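Long-range contacts in carbohydrate kinase (Agrobacterium tumefaciens, PDB 2NWH), which probably transfers a phosphoryl group to a sugar or related substrate as a kinase of the pfkB (ribokinase-like) family: residues L49-F54 / R76-E81; E55-A60 / E81-T86; A127-I132 / R157-P162; A274-A279 / V308-M313; G278-A283 / D299-M304. All blocks are in the same frame, centred on the assembly; numbering follows the deposited sequence.

Contact 1 of 5, residues L49-F54 / R76-E81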
# COMPACT_ATOMS: atom_id res chain seq x y z
N LEU A 49 -5.39 0.83 -7.61
CA LEU A 49 -6.74 0.29 -7.73
C LEU A 49 -7.56 1.03 -8.75
O LEU A 49 -8.33 0.42 -9.50
CB LEU A 49 -7.44 0.29 -6.35
CG LEU A 49 -6.82 -0.77 -5.43
CD1 LEU A 49 -7.07 -0.42 -3.92
CD2 LEU A 49 -7.29 -2.19 -5.83
N SER A 50 -7.42 2.35 -8.80
CA SER A 50 -8.09 3.14 -9.85
C SER A 50 -7.63 2.77 -11.28
O SER A 50 -8.45 2.59 -12.22
CB SER A 50 -7.92 4.64 -9.55
OG SER A 50 -8.65 5.42 -10.47
N ARG A 51 -6.33 2.59 -11.42
CA ARG A 51 -5.72 2.13 -12.70
C ARG A 51 -6.24 0.78 -13.15
O ARG A 51 -6.25 0.50 -14.35
CB ARG A 51 -4.21 2.03 -12.53
CG ARG A 51 -3.55 3.42 -12.58
CD ARG A 51 -2.11 3.37 -12.07
NE ARG A 51 -1.59 4.74 -11.98
CZ ARG A 51 -0.75 5.15 -11.05
NH1 ARG A 51 -0.32 4.29 -10.14
NH2 ARG A 51 -0.33 6.42 -11.06
N LEU A 52 -6.62 -0.04 -12.18
CA LEU A 52 -7.21 -1.36 -12.43
C LEU A 52 -8.73 -1.34 -12.56
O LEU A 52 -9.36 -2.38 -12.65
CB LEU A 52 -6.77 -2.33 -11.34
CG LEU A 52 -5.27 -2.56 -11.23
CD1 LEU A 52 -5.07 -3.51 -10.10
CD2 LEU A 52 -4.67 -3.12 -12.58
N GLY A 53 -9.32 -0.14 -12.58
CA GLY A 53 -10.74 -0.03 -12.98
C GLY A 53 -11.73 0.26 -11.87
O GLY A 53 -12.92 0.46 -12.12
N PHE A 54 -11.26 0.32 -10.62
CA PHE A 54 -12.19 0.56 -9.51
C PHE A 54 -12.48 2.03 -9.33
O PHE A 54 -11.71 2.86 -9.74
CB PHE A 54 -11.62 -0.02 -8.20
CG PHE A 54 -11.55 -1.53 -8.22
CD1 PHE A 54 -12.63 -2.28 -7.79
CD2 PHE A 54 -10.45 -2.18 -8.73
CE1 PHE A 54 -12.60 -3.69 -7.82
CE2 PHE A 54 -10.41 -3.58 -8.80
CZ PHE A 54 -11.51 -4.33 -8.32
N ARG A 76 -6.12 13.14 -8.76
CA ARG A 76 -6.97 13.41 -9.92
C ARG A 76 -6.42 12.81 -11.20
O ARG A 76 -7.21 12.25 -12.00
CB ARG A 76 -7.23 14.90 -10.06
CG ARG A 76 -8.06 15.42 -8.91
CD ARG A 76 -8.52 16.82 -9.20
NE ARG A 76 -7.38 17.72 -9.43
CZ ARG A 76 -6.79 18.43 -8.48
NH1 ARG A 76 -7.20 18.36 -7.23
NH2 ARG A 76 -5.79 19.24 -8.80
N GLN A 77 -5.09 12.86 -11.39
CA GLN A 77 -4.47 12.28 -12.59
C GLN A 77 -4.70 10.78 -12.70
O GLN A 77 -4.76 10.21 -13.79
CB GLN A 77 -2.98 12.59 -12.60
CG GLN A 77 -2.71 14.07 -12.84
CD GLN A 77 -3.03 14.49 -14.26
OE1 GLN A 77 -2.43 13.99 -15.21
NE2 GLN A 77 -3.99 15.40 -14.41
N ALA A 78 -4.82 10.12 -11.54
CA ALA A 78 -5.02 8.69 -11.51
C ALA A 78 -6.51 8.33 -11.41
O ALA A 78 -6.86 7.15 -11.31
CB ALA A 78 -4.26 8.09 -10.37
N GLY A 79 -7.38 9.34 -11.43
CA GLY A 79 -8.83 9.08 -11.28
C GLY A 79 -9.31 8.79 -9.85
O GLY A 79 -10.45 8.34 -9.64
N VAL A 80 -8.48 9.08 -8.86
CA VAL A 80 -8.86 8.85 -7.46
C VAL A 80 -9.57 10.09 -6.98
O VAL A 80 -9.07 11.22 -7.16
CB VAL A 80 -7.60 8.59 -6.57
CG1 VAL A 80 -7.94 8.52 -5.06
CG2 VAL A 80 -6.82 7.29 -7.03
N GLU A 81 -10.71 9.88 -6.32
CA GLU A 81 -11.43 10.95 -5.63
C GLU A 81 -10.71 11.28 -4.31
O GLU A 81 -10.63 10.46 -3.41
CB GLU A 81 -12.89 10.57 -5.37
CG GLU A 81 -13.71 11.73 -4.71
CD GLU A 81 -15.11 11.30 -4.24
OE1 GLU A 81 -15.43 10.09 -4.32
OE2 GLU A 81 -15.86 12.18 -3.76
O HOH W 1 -11.21 5.67 -9.19
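Ser50 and Ala78 illustrate how two neighbouring helix ends can be tied by one short side-chain bond. The Ser50 hydroxyl stands anti to its own backbone N (chi1 -175°) and so points across to the second segment, where OG donates to Ala78 O at 2.6 Å. It meets this oxygen in the carbonyl plane, with a C=O...OG angle of 148°. The same OG accepts a hydrogen bond from a water at 2.9 Å, and that water also lies within hydrogen-bonding distance of Phe54 O and Gly79 O. Beside the polar tip, Ser50 CB rests against Val80 CG2, the methyl anti to Val80's carbonyl carbon, at 3.8 Å. Arg51 runs past as well, its extended chain bringing NH2 obliquely to the methyl of Ala78, 4.3 Å from CB. Both segments turn out of their helices through Schellman motifs, with Gly53 and Gly79 at positive phi. At Gly79 the backbone comes close to the serine: the CA atoms of Ser50 and Gly79 are 6.2 Å apart. The contact thus joins the C-terminal ends of helices 41-51 and 66-77. Ser50 and Leu49 also press on Val56 of strand 55-63 and Val80 on Ile58, while Leu52 and Phe54 face helix 255-266.

Contact 2 of 5, residues E55-A60 / E81-T86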
# COMPACT_ATOMS: atom_id res chain seq x y z
N GLU A 55 -13.62 2.33 -8.69
CA GLU A 55 -13.96 3.71 -8.35
C GLU A 55 -13.35 3.94 -6.96
O GLU A 55 -13.84 3.41 -5.98
CB GLU A 55 -15.49 3.93 -8.39
CG GLU A 55 -15.87 5.40 -7.99
CD GLU A 55 -17.33 5.75 -8.22
OE1 GLU A 55 -18.02 4.96 -8.89
OE2 GLU A 55 -17.78 6.81 -7.72
N VAL A 56 -12.26 4.70 -6.90
CA VAL A 56 -11.49 4.78 -5.64
C VAL A 56 -11.59 6.16 -5.05
O VAL A 56 -11.49 7.16 -5.80
CB VAL A 56 -9.99 4.38 -5.82
CG1 VAL A 56 -9.24 4.36 -4.43
CG2 VAL A 56 -9.88 2.99 -6.52
N ARG A 57 -11.80 6.22 -3.73
CA ARG A 57 -11.77 7.48 -2.97
C ARG A 57 -10.74 7.33 -1.85
O ARG A 57 -10.56 6.22 -1.30
CB ARG A 57 -13.17 7.79 -2.40
CG ARG A 57 -13.21 8.92 -1.37
CD ARG A 57 -14.61 9.09 -0.86
NE ARG A 57 -14.77 10.21 0.07
CZ ARG A 57 -15.92 10.50 0.67
NH1 ARG A 57 -16.97 9.73 0.50
NH2 ARG A 57 -16.01 11.55 1.48
N ILE A 58 -10.04 8.41 -1.51
CA ILE A 58 -9.08 8.37 -0.38
C ILE A 58 -9.34 9.50 0.63
O ILE A 58 -9.63 10.63 0.25
CB ILE A 58 -7.57 8.35 -0.83
CG1 ILE A 58 -6.63 8.16 0.39
CG2 ILE A 58 -7.18 9.65 -1.68
CD1 ILE A 58 -5.20 7.77 -0.04
N ILE A 59 -9.19 9.17 1.91
CA ILE A 59 -9.22 10.16 2.99
C ILE A 59 -7.84 10.08 3.66
O ILE A 59 -7.49 9.04 4.28
CB ILE A 59 -10.30 9.82 4.02
CG1 ILE A 59 -11.68 9.82 3.38
CG2 ILE A 59 -10.32 10.90 5.20
CD1 ILE A 59 -12.77 9.18 4.36
N ALA A 60 -7.04 11.15 3.47
CA ALA A 60 -5.74 11.26 4.14
C ALA A 60 -5.61 12.62 4.84
O ALA A 60 -6.07 13.64 4.29
CB ALA A 60 -4.65 11.11 3.13
N GLU A 81 -10.71 9.88 -6.32
CA GLU A 81 -11.43 10.95 -5.63
C GLU A 81 -10.71 11.28 -4.31
O GLU A 81 -10.63 10.46 -3.41
CB GLU A 81 -12.89 10.57 -5.37
CG GLU A 81 -13.71 11.73 -4.71
CD GLU A 81 -15.11 11.30 -4.24
OE1 GLU A 81 -15.43 10.09 -4.32
OE2 GLU A 81 -15.86 12.18 -3.76
N ASP A 82 -10.16 12.48 -4.25
CA ASP A 82 -9.38 12.94 -3.09
C ASP A 82 -10.31 13.74 -2.20
O ASP A 82 -10.67 14.86 -2.57
CB ASP A 82 -8.28 13.90 -3.53
CG ASP A 82 -7.37 14.33 -2.39
OD1 ASP A 82 -6.92 13.45 -1.61
OD2 ASP A 82 -7.09 15.54 -2.28
N THR A 83 -10.67 13.19 -1.06
CA THR A 83 -11.45 13.96 -0.05
C THR A 83 -10.60 14.02 1.22
O THR A 83 -10.74 13.20 2.10
CB THR A 83 -12.88 13.36 0.21
OG1 THR A 83 -12.78 12.01 0.67
CG2 THR A 83 -13.75 13.36 -1.06
N PRO A 84 -9.68 15.00 1.32
CA PRO A 84 -8.68 15.01 2.38
C PRO A 84 -9.23 15.43 3.73
O PRO A 84 -10.24 16.19 3.82
CB PRO A 84 -7.65 16.03 1.87
CG PRO A 84 -8.50 17.01 1.08
CD PRO A 84 -9.53 16.14 0.38
N PHE A 85 -8.58 14.94 4.79
CA PHE A 85 -8.84 15.45 6.16
C PHE A 85 -7.92 16.66 6.35
O PHE A 85 -6.82 16.56 6.87
CB PHE A 85 -8.61 14.36 7.23
CG PHE A 85 -9.54 14.48 8.45
CD1 PHE A 85 -10.21 13.36 8.93
CD2 PHE A 85 -9.74 15.71 9.08
CE1 PHE A 85 -11.09 13.44 10.04
CE2 PHE A 85 -10.58 15.82 10.20
CZ PHE A 85 -11.28 14.68 10.68
N THR A 86 -8.38 17.82 5.89
CA THR A 86 -7.54 19.05 5.77
C THR A 86 -7.39 19.80 7.07
O THR A 86 -8.41 20.07 7.77
CB THR A 86 -8.14 20.03 4.71
OG1 THR A 86 -8.23 19.34 3.46
CG2 THR A 86 -7.30 21.29 4.52
O HOH W 2 -15.42 7.97 -5.78
O HOH W 3 -7.50 12.54 0.88
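Arg57 leaves strand 55-59 with CG anti to the backbone N (chi1 169°) and stays extended to NE, running alongside the similarly directed side chain of Glu81 and crossing that of Thr83 at about a right angle. Its CB lies near both Glu81 OE1 and Glu81 O; CG passes over Glu81 O at 3.6 Å, and CD comes within 3.7 Å of Glu81 OE1. The carboxylate and guanidinium are close enough for attraction between charges, but they form no salt bridge. At NE the chain finds its real partner: NE donates to Thr83 OG1 at 2.7 Å, almost straight (170° at the hydrogen) and exactly in the guanidinium plane. NH2 adds a weak bond to the same oxygen, and NH1 turns to Ala131. Thr83 OG1 is placed for this by occupying the crowded position between its backbone N and carbonyl carbon (chi1 59°).

Beneath these side chains runs a parallel ladder: Glu81 N to Val56 O (2.9 Å), Ile58 N to Glu81 O, Thr83 N to Ile58 O (3.1 Å), then Phe85 N to Ala60 O. Between the last two rungs the strands part, with Ala60 N 4.4 Å from Thr83 O. A water fills the missing place, accepting from Ala60 N and donating to Ile58 O and to Asp82 OD1, while Asp82 OD2 forms a salt bridge with Arg62. Joined through helix 66-77, the two strands make a classic beta-alpha-beta crossover at the edge of the central sheet of the ribokinase-like fold.

Contact 3 of 5, residues A127-I132 / R157-P162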
# COMPACT_ATOMS: atom_id res chain seq x y z
N ALA A 127 -19.32 12.17 8.84
CA ALA A 127 -18.88 12.27 7.46
C ALA A 127 -18.01 11.08 7.03
O ALA A 127 -18.11 10.61 5.88
CB ALA A 127 -18.13 13.63 7.22
N VAL A 128 -17.19 10.56 7.95
CA VAL A 128 -16.31 9.41 7.65
C VAL A 128 -17.20 8.14 7.61
O VAL A 128 -17.05 7.31 6.71
CB VAL A 128 -15.19 9.23 8.69
CG1 VAL A 128 -14.38 7.89 8.43
CG2 VAL A 128 -14.24 10.49 8.75
N ARG A 129 -18.12 8.01 8.56
CA ARG A 129 -19.02 6.84 8.55
C ARG A 129 -19.83 6.76 7.26
O ARG A 129 -20.00 5.69 6.72
CB ARG A 129 -19.96 6.80 9.75
CG ARG A 129 -20.49 5.37 9.97
CD ARG A 129 -21.33 5.28 11.20
NE ARG A 129 -21.61 3.88 11.45
CZ ARG A 129 -21.05 3.19 12.44
NH1 ARG A 129 -21.37 1.91 12.62
NH2 ARG A 129 -20.22 3.80 13.27
N GLU A 130 -20.30 7.89 6.77
CA GLU A 130 -21.04 7.93 5.52
C GLU A 130 -20.13 7.58 4.31
O GLU A 130 -20.56 6.92 3.37
CB GLU A 130 -21.63 9.33 5.33
CG GLU A 130 -22.74 9.59 6.37
CD GLU A 130 -23.33 10.98 6.28
OE1 GLU A 130 -23.08 11.71 5.30
OE2 GLU A 130 -24.07 11.32 7.20
N ALA A 131 -18.89 8.03 4.33
CA ALA A 131 -17.94 7.59 3.28
C ALA A 131 -17.83 6.07 3.27
O ALA A 131 -17.86 5.41 2.18
CB ALA A 131 -16.53 8.25 3.49
N ILE A 132 -17.72 5.51 4.47
CA ILE A 132 -17.64 4.04 4.64
C ILE A 132 -18.90 3.35 4.07
O ILE A 132 -18.80 2.38 3.30
CB ILE A 132 -17.33 3.65 6.12
CG1 ILE A 132 -15.89 4.14 6.48
CG2 ILE A 132 -17.48 2.12 6.34
CD1 ILE A 132 -15.48 3.98 7.91
N ARG A 157 -16.59 -3.75 10.85
CA ARG A 157 -17.44 -4.82 11.40
C ARG A 157 -18.90 -4.37 11.34
O ARG A 157 -19.69 -4.96 10.62
CB ARG A 157 -17.06 -5.12 12.85
CG ARG A 157 -17.54 -6.49 13.41
CD ARG A 157 -17.33 -6.53 14.94
NE ARG A 157 -15.92 -6.36 15.30
CZ ARG A 157 -15.49 -6.16 16.54
NH1 ARG A 157 -16.35 -6.13 17.54
NH2 ARG A 157 -14.20 -6.00 16.78
N ALA A 158 -19.22 -3.30 12.07
CA ALA A 158 -20.61 -2.84 12.21
C ALA A 158 -21.26 -2.55 10.86
O ALA A 158 -22.45 -2.81 10.68
CB ALA A 158 -20.71 -1.62 13.14
N CYS A 159 -20.47 -2.02 9.92
CA CYS A 159 -20.93 -1.73 8.56
C CYS A 159 -20.88 -2.92 7.58
O CYS A 159 -21.25 -2.77 6.41
CB CYS A 159 -20.13 -0.54 8.00
SG CYS A 159 -20.56 1.00 8.83
N GLU A 160 -20.44 -4.09 8.05
CA GLU A 160 -20.21 -5.23 7.15
C GLU A 160 -19.49 -4.83 5.86
O GLU A 160 -19.91 -5.16 4.73
CB GLU A 160 -21.53 -5.98 6.89
CG GLU A 160 -22.25 -6.35 8.17
CD GLU A 160 -23.78 -6.34 8.06
OE1 GLU A 160 -24.33 -5.39 7.44
OE2 GLU A 160 -24.43 -7.24 8.62
N LYS A 161 -18.38 -4.11 6.04
CA LYS A 161 -17.49 -3.78 4.94
C LYS A 161 -16.21 -4.56 5.11
O LYS A 161 -15.62 -4.56 6.19
CB LYS A 161 -17.20 -2.28 4.88
CG LYS A 161 -18.44 -1.44 4.67
CD LYS A 161 -19.02 -1.58 3.26
CE LYS A 161 -20.33 -0.75 3.15
NZ LYS A 161 -21.16 -1.30 2.03
N PRO A 162 -15.78 -5.26 4.04
CA PRO A 162 -14.47 -5.89 4.01
C PRO A 162 -13.37 -4.87 4.30
O PRO A 162 -13.44 -3.72 3.77
CB PRO A 162 -14.36 -6.42 2.56
CG PRO A 162 -15.81 -6.68 2.18
CD PRO A 162 -16.54 -5.50 2.80
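With CG anti to the backbone N (chi1 -160°) and the chain extended to NE, Arg129 in the conformer described here reaches out from its helix to the opposing turn. Ile132 holds CG2 anti to its backbone N, directing this methyl at the same turn, and Lys161, bent at chi2 (-71°), curls its methylenes back to meet it. Arg129 NH1 touches Ala158 CB at 3.6 Å, a methyl lying at the edge of the guanidinium near its plane, while Cys159 SG sits obliquely 4.0 Å from both NE and NH1. Deeper in, Ile132 CG2 packs on Cys159 CB at 4.1 Å and on Lys161 CG at 4.0 Å; Ile132 and Lys161 slide past each other in opposite directions. Lys161 CE ends 3.5 Å from Ile132 O, a carbonyl that Ser135 OG bonds, and NZ goes on to a weak bond with Ser135 O. Glu160, at positive phi, closes the second helix in a Schellman motif that swings the chain toward Pro162. The contact therefore brings the end of helix 146-158 against helix 126-134, whose Ala131 and Ile132 lie on strand 5-9, while Ile132 and Lys161 together cover Leu138 of strand 137-141.

Contact 4 of 5, residues A274-A279 / V308-M313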
# COMPACT_ATOMS: atom_id res chain seq x y z
N ALA A 274 -5.80 -14.63 -7.31
CA ALA A 274 -5.42 -13.34 -6.70
C ALA A 274 -3.91 -13.26 -6.50
O ALA A 274 -3.27 -12.24 -6.76
CB ALA A 274 -6.15 -13.16 -5.40
N LEU A 275 -3.33 -14.38 -6.12
CA LEU A 275 -1.89 -14.46 -5.94
C LEU A 275 -1.16 -14.14 -7.25
O LEU A 275 -0.22 -13.33 -7.27
CB LEU A 275 -1.52 -15.89 -5.57
CG LEU A 275 -0.47 -16.10 -4.48
CD1 LEU A 275 -0.28 -17.61 -4.20
CD2 LEU A 275 0.79 -15.46 -4.92
N ARG A 276 -1.58 -14.81 -8.33
CA ARG A 276 -0.95 -14.59 -9.64
C ARG A 276 -1.19 -13.19 -10.19
O ARG A 276 -0.31 -12.66 -10.88
CB ARG A 276 -1.37 -15.66 -10.64
CG ARG A 276 -0.80 -17.04 -10.25
CD ARG A 276 -1.02 -18.06 -11.36
NE ARG A 276 -0.14 -17.80 -12.49
CZ ARG A 276 -0.57 -17.44 -13.70
NH1 ARG A 276 -1.86 -17.29 -13.94
NH2 ARG A 276 0.31 -17.25 -14.68
N GLN A 277 -2.37 -12.60 -9.93
CA GLN A 277 -2.62 -11.23 -10.39
C GLN A 277 -1.74 -10.22 -9.65
O GLN A 277 -1.21 -9.27 -10.27
CB GLN A 277 -4.10 -10.80 -10.29
CG GLN A 277 -4.29 -9.34 -10.76
CD GLN A 277 -5.73 -8.93 -10.96
OE1 GLN A 277 -6.45 -9.49 -11.80
NE2 GLN A 277 -6.15 -7.94 -10.20
N GLY A 278 -1.60 -10.41 -8.34
CA GLY A 278 -0.77 -9.55 -7.51
C GLY A 278 0.68 -9.64 -7.97
O GLY A 278 1.39 -8.62 -8.10
N ALA A 279 1.15 -10.86 -8.21
CA ALA A 279 2.48 -11.07 -8.76
C ALA A 279 2.67 -10.38 -10.09
O ALA A 279 3.72 -9.78 -10.30
CB ALA A 279 2.81 -12.54 -8.91
N VAL A 308 3.89 -15.11 -15.33
CA VAL A 308 3.87 -15.34 -13.89
C VAL A 308 3.88 -16.83 -13.59
O VAL A 308 3.10 -17.58 -14.15
CB VAL A 308 2.67 -14.62 -13.19
CG1 VAL A 308 2.58 -14.96 -11.71
CG2 VAL A 308 2.82 -13.14 -13.36
N PRO A 309 4.78 -17.26 -12.69
CA PRO A 309 4.77 -18.67 -12.31
C PRO A 309 3.39 -19.15 -11.85
O PRO A 309 2.58 -18.36 -11.37
CB PRO A 309 5.77 -18.73 -11.15
CG PRO A 309 6.70 -17.56 -11.38
CD PRO A 309 5.86 -16.49 -12.02
N GLN A 310 3.14 -20.45 -11.99
CA GLN A 310 1.91 -21.04 -11.42
C GLN A 310 1.82 -20.95 -9.88
O GLN A 310 2.85 -20.86 -9.20
CB GLN A 310 1.72 -22.47 -11.89
CG GLN A 310 0.95 -22.56 -13.21
CD GLN A 310 -0.32 -21.71 -13.21
OE1 GLN A 310 -1.02 -21.59 -12.18
NE2 GLN A 310 -0.63 -21.11 -14.36
N ALA A 311 0.59 -20.94 -9.36
CA ALA A 311 0.34 -20.91 -7.93
C ALA A 311 -0.16 -22.28 -7.50
O ALA A 311 -0.77 -23.00 -8.30
CB ALA A 311 -0.67 -19.81 -7.54
N GLU A 312 0.13 -22.65 -6.26
CA GLU A 312 -0.24 -23.96 -5.73
C GLU A 312 -1.07 -23.80 -4.45
O GLU A 312 -0.57 -23.25 -3.48
CB GLU A 312 1.04 -24.78 -5.43
CG GLU A 312 0.81 -26.15 -4.76
CD GLU A 312 2.06 -27.05 -4.72
OE1 GLU A 312 3.13 -26.63 -4.23
OE2 GLU A 312 1.94 -28.22 -5.16
N MET A 313 -2.33 -24.25 -4.48
CA MET A 313 -3.13 -24.35 -3.25
C MET A 313 -2.48 -25.38 -2.33
O MET A 313 -1.89 -26.36 -2.80
CB MET A 313 -4.58 -24.76 -3.54
CG MET A 313 -5.57 -23.61 -3.82
SD MET A 313 -5.96 -22.47 -2.46
CE MET A 313 -7.07 -21.39 -3.37
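Two backbone carbonyls in succession receive the guanidinium of Arg276, which lends its edge to a stretch of chain without regular structure. NH2 donates to Val308 O at 2.9 Å in a practically linear bond (179° at the hydrogen), and NE donates to Pro309 O at 3.0 Å. Both oxygens lie in the guanidinium plane, yet each donor stands above the plane of the carbonyl it meets. A bend at chi3 (72°) turns the arginine tip this way, after CG has passed Ala311 CB at 3.9 Å. One face of the guanidinium is covered by the amide of Gln310, whose NE2 is centred 3.7 Å above it with the two planes 29° apart.

Next to this polar core, apolar groups meet in two places: Ala279 CB packs on Val308 CG1 at 3.7 Å, and Leu275 CD1 on Ala311 CB at 4.0 Å. The segment so held leads into strand 311-313, which forms an outermost strand of the large mixed sheet of this ribokinase-like fold, antiparallel to strand 236-239. Helix 271-286 thereby covers the sheet's end, with Leu275 resting also on Ala237 and Leu239.

Farther out, the Gln310 amide is itself steadied. Its bent chain brings OE1 to a weak bond from Ala311 N at 3.3 Å, and Arg272 NH1 adds another weak one. Backbone bonds of Gln310 with His240 and of Glu312 with Ile238 fix the strand. Beyond Ala279 lies Val250, in the loop between the sodium-binding residues Asp249 and Thr251.

Contact 5 of 5, residues G278-A283 / D299-M304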
# COMPACT_ATOMS: atom_id res chain seq x y z
N GLY A 278 -1.60 -10.41 -8.34
CA GLY A 278 -0.77 -9.55 -7.51
C GLY A 278 0.68 -9.64 -7.97
O GLY A 278 1.39 -8.62 -8.10
N ALA A 279 1.15 -10.86 -8.21
CA ALA A 279 2.48 -11.07 -8.76
C ALA A 279 2.67 -10.38 -10.09
O ALA A 279 3.72 -9.78 -10.30
CB ALA A 279 2.81 -12.54 -8.91
N ALA A 280 1.67 -10.48 -10.99
CA ALA A 280 1.76 -9.81 -12.32
C ALA A 280 1.92 -8.30 -12.13
O ALA A 280 2.77 -7.63 -12.77
CB ALA A 280 0.51 -10.11 -13.12
N ALA A 281 1.06 -7.76 -11.27
CA ALA A 281 1.08 -6.33 -10.97
C ALA A 281 2.43 -5.87 -10.39
O ALA A 281 2.99 -4.88 -10.85
CB ALA A 281 -0.11 -5.97 -10.06
N ALA A 282 2.99 -6.60 -9.43
CA ALA A 282 4.32 -6.30 -8.88
C ALA A 282 5.44 -6.33 -9.97
O ALA A 282 6.25 -5.37 -10.09
CB ALA A 282 4.64 -7.30 -7.73
N ALA A 283 5.41 -7.39 -10.78
CA ALA A 283 6.40 -7.63 -11.87
C ALA A 283 6.40 -6.48 -12.85
O ALA A 283 7.45 -6.06 -13.32
CB ALA A 283 6.10 -8.97 -12.61
N ASP A 299 -5.16 -4.11 -18.75
CA ASP A 299 -4.51 -4.70 -19.92
C ASP A 299 -3.05 -5.12 -19.69
O ASP A 299 -2.61 -6.16 -20.21
CB ASP A 299 -4.67 -3.82 -21.14
CG ASP A 299 -6.12 -3.74 -21.61
OD1 ASP A 299 -7.02 -4.52 -21.18
OD2 ASP A 299 -6.34 -2.88 -22.45
N SER A 300 -2.28 -4.32 -18.95
CA SER A 300 -0.90 -4.70 -18.75
C SER A 300 -0.79 -5.90 -17.81
O SER A 300 0.09 -6.75 -17.95
CB SER A 300 -0.04 -3.52 -18.29
OG SER A 300 -0.38 -3.12 -16.97
N VAL A 301 -1.69 -5.99 -16.84
CA VAL A 301 -1.69 -7.11 -15.94
C VAL A 301 -2.02 -8.37 -16.77
O VAL A 301 -1.33 -9.37 -16.67
CB VAL A 301 -2.70 -6.94 -14.73
CG1 VAL A 301 -2.94 -8.30 -14.04
CG2 VAL A 301 -2.15 -5.89 -13.71
N GLU A 302 -3.08 -8.30 -17.56
CA GLU A 302 -3.44 -9.34 -18.53
C GLU A 302 -2.22 -9.78 -19.36
O GLU A 302 -2.01 -10.98 -19.55
CB GLU A 302 -4.56 -8.79 -19.43
CG GLU A 302 -5.22 -9.75 -20.41
CD GLU A 302 -6.22 -9.01 -21.37
OE1 GLU A 302 -5.86 -7.92 -21.92
OE2 GLU A 302 -7.35 -9.50 -21.56
N ALA A 303 -1.41 -8.82 -19.83
CA ALA A 303 -0.25 -9.14 -20.66
C ALA A 303 0.90 -9.83 -19.88
O ALA A 303 1.66 -10.62 -20.47
CB ALA A 303 0.26 -7.89 -21.40
N MET A 304 1.05 -9.50 -18.60
CA MET A 304 2.16 -10.03 -17.81
C MET A 304 1.81 -11.39 -17.20
O MET A 304 2.69 -12.21 -16.94
CB MET A 304 2.61 -9.04 -16.72
CG MET A 304 3.81 -9.52 -15.85
SD MET A 304 5.40 -9.62 -16.73
CE MET A 304 6.01 -7.94 -16.37
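Met304 N is gripped by two carbonyl oxygens of its own helix, Ser300 O at 3.0 Å and, weakly, Val301 O at 3.1 Å; between the two helices themselves no hydrogen bond forms. What joins them is a run of alanines facing a valine and a methionine, a small case of close helix crossing. The axes of the short segments approach to 8.6 Å and cross at 103°, and the CA atoms of Ala280 and Met304 come within 5.5 Å of each other. Val301 spreads its two branches over neighbouring alanines: CG1, anti to the backbone N, meets Ala280 CB at 4.0 Å, and CG2 meets Ala281 CB. Met304, in the conformer described, sets CG anti to its backbone N and passes it over Ala280 O at 3.8 Å. Bends at chi2 (68°) and chi3 (91°) then turn the thioether so that the CE methyl lies against Ala283 CB at 3.9 Å. Helix 298-305 thus lies nearly at right angles across helix 271-286, with Val301 and Met304 both touching Ile284 as well. Elsewhere on helix 271-286, Ala279 meets Val308, Ala283 meets Val247 and Ala281 meets Leu296.

From the N terminus, contact 1 closes the path from helix 41-51 through strand 55-63 to the end of helix 66-77. Contact 2 crosses it, its segments alternating with those of contact 1 and sharing Glu81, and pairs the strands that flank that second helix. Contact 3 follows in series on the other face of the sheet, meeting contact 2 where Ala131 packs on Arg57 and Ile59. Near the C terminus, contacts 4 and 5 both start on helix 271-286 and share Gly278 and Ala279; the loop closed by contact 5 ends before contact 4 completes its own. Leu52 against Val301 joins contact 1 to contact 5, while contacts 2 and 4 reach opposite ends of one sheet.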